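Local structure of protection of telomeres protein 1 (7CUI) at residues A[79-83]-A[103-107]. The protein binds single-stranded telomeric DNA to protect the 3' overhang of chromosome ends and regulates telomerase and telomere length, here represented by its C-terminal, Tpz1-bound part. Residues are numbered along the deposited sequence; the frame is centred on the assembly and turned at random.
Sequences VWMFA and AAELI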
loop_
_atom_site.group_PDB
_atom_site.type_symbol
_atom_site.label_atom_id
_atom_site.label_comp_id
_atom_site.label_asym_id
_atom_site.label_seq_id
_atom_site.Cartn_x
_atom_site.Cartn_y
_atom_site.Cartn_z
ATOM N N VAL A 79 13.397 -3.131 -6.323
ATOM C CA VAL A 79 11.972 -3.376 -6.491
ATOM C C VAL A 79 11.193 -2.401 -5.617
ATOM O O VAL A 79 11.692 -1.964 -4.578
ATOM C CB VAL A 79 11.554 -4.830 -6.182
ATOM C CG1 VAL A 79 12.052 -5.810 -7.235
ATOM C CG2 VAL A 79 11.935 -5.266 -4.773
ATOM N N TRP A 80 9.967 -2.091 -6.061
ATOM C CA TRP A 80 9.038 -1.294 -5.280
ATOM C C TRP A 80 8.627 -2.079 -4.041
ATOM O O TRP A 80 8.275 -3.252 -4.133
ATOM C CB TRP A 80 7.787 -0.937 -6.093
ATOM C CG TRP A 80 8.011 -0.048 -7.277
ATOM C CD1 TRP A 80 7.685 -0.322 -8.574
ATOM C CD2 TRP A 80 8.590 1.270 -7.278
ATOM N NE1 TRP A 80 8.030 0.727 -9.384
ATOM C CE2 TRP A 80 8.589 1.716 -8.619
ATOM C CE3 TRP A 80 9.114 2.110 -6.287
ATOM C CZ2 TRP A 80 9.078 2.972 -8.985
ATOM C CZ3 TRP A 80 9.607 3.344 -6.651
ATOM C CH2 TRP A 80 9.589 3.766 -7.982
HETATM N N MSE A 81 8.667 -1.408 -2.890
HETATM C CA MSE A 81 8.085 -1.954 -1.679
HETATM C C MSE A 81 7.763 -0.825 -0.704
HETATM O O MSE A 81 8.655 -0.158 -0.186
HETATM C CB MSE A 81 9.003 -3.011 -1.059
HETATM C CG MSE A 81 8.377 -3.691 0.128
HETATM SE SE MSE A 81 9.718 -4.692 1.133
HETATM C CE MSE A 81 10.866 -3.459 2.149
ATOM N N PHE A 82 6.462 -0.624 -0.480
ATOM C CA PHE A 82 5.964 0.349 0.477
ATOM C C PHE A 82 4.569 -0.073 0.927
ATOM O O PHE A 82 3.956 -0.952 0.320
ATOM C CB PHE A 82 5.986 1.764 -0.114
ATOM C CG PHE A 82 5.257 1.929 -1.425
ATOM C CD1 PHE A 82 5.922 1.758 -2.631
ATOM C CD2 PHE A 82 3.908 2.268 -1.460
ATOM C CE1 PHE A 82 5.253 1.917 -3.837
ATOM C CE2 PHE A 82 3.243 2.428 -2.668
ATOM C CZ PHE A 82 3.917 2.256 -3.858
ATOM N N ALA A 83 4.083 0.555 2.000
ATOM C CA ALA A 83 2.776 0.226 2.541
ATOM C C ALA A 83 1.967 1.501 2.765
ATOM O O ALA A 83 2.495 2.506 3.238
ATOM C CB ALA A 83 2.929 -0.561 3.817
ATOM N N ALA A 103 2.890 -2.546 -7.310
ATOM C CA ALA A 103 3.287 -1.170 -7.055
ATOM C C ALA A 103 3.524 -0.444 -8.376
ATOM O O ALA A 103 3.196 0.733 -8.497
ATOM C CB ALA A 103 4.503 -1.131 -6.167
ATOM N N ALA A 104 4.081 -1.158 -9.363
ATOM C CA ALA A 104 4.253 -0.617 -10.703
ATOM C C ALA A 104 2.891 -0.319 -11.331
ATOM O O ALA A 104 2.738 0.692 -12.014
ATOM C CB ALA A 104 5.077 -1.551 -11.557
ATOM N N GLU A 105 1.917 -1.206 -11.088
ATOM C CA GLU A 105 0.549 -1.040 -11.557
ATOM C C GLU A 105 -0.039 0.262 -11.005
ATOM O O GLU A 105 -0.596 1.056 -11.760
ATOM C CB GLU A 105 -0.292 -2.259 -11.166
ATOM C CG GLU A 105 -1.760 -2.145 -11.538
ATOM C CD GLU A 105 -2.125 -2.674 -12.912
ATOM O OE1 GLU A 105 -3.312 -2.996 -13.117
ATOM O OE2 GLU A 105 -1.223 -2.767 -13.771
ATOM N N LEU A 106 0.101 0.472 -9.689
ATOM C CA LEU A 106 -0.407 1.666 -9.031
ATOM C C LEU A 106 0.278 2.905 -9.608
ATOM O O LEU A 106 -0.406 3.829 -10.043
ATOM C CB LEU A 106 -0.191 1.547 -7.519
ATOM C CG LEU A 106 -0.742 2.694 -6.672
ATOM C CD1 LEU A 106 -2.241 2.544 -6.444
ATOM C CD2 LEU A 106 -0.013 2.786 -5.339
ATOM N N ILE A 107 1.620 2.901 -9.634
ATOM C CA ILE A 107 2.385 4.068 -10.056
ATOM C C ILE A 107 2.013 4.448 -11.488
ATOM O O ILE A 107 1.789 5.625 -11.763
ATOM C CB ILE A 107 3.905 3.880 -9.867
ATOM C CG1 ILE A 107 4.275 3.795 -8.385
ATOM C CG2 ILE A 107 4.674 4.997 -10.561
ATOM C CD1 ILE A 107 5.584 3.082 -8.125
#
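Strand 77-87 crosses helix 100-107 nearly at right angles in what the strand pairing marks as an OB-like barrel of the C-terminal part of Pot1; the helix follows directly after the neighbouring antiparallel strand 93-99. The axes of 79-83 and 103-107 cross at 81° and come within 9.2 Å, so one turn of helix meets two alternate strand residues. V79 opens the strand segment with its side chain on strand 49-73 and does not reach the helix. W80 points toward it. Here the strand and helix backbones are closest, with CA of W80 6.0 Å from CA of A103, and CB of W80 lies 3.3 Å from CB of A103; a methyl group is about all that fits in so narrow a gap. The indole then extends past A104, and the CD1 methyl of I107 sits over its five-membered ring, 3.5 Å from the centroid and 20° off the normal, a CH-pi contact that suits a flat, electron-rich face. M81, a selenomethionine, points away and, like A83, packs against the Tpz1 chain. F82 starts sideways, but its ring leans to the helix: CE1 lies 3.9 Å from CB of A103, and CE2 lies 4.2 Å from CD2 of L106, which meets the ring edge and also reaches strand 190-198. F68 stacks on the same ring. The side chains that meet are apolar, and no polar bond joins the two segments, so the fit rests on shape: the small A103 lets strand and helix come close, while large aromatic and branched side chains fill the buried space between them.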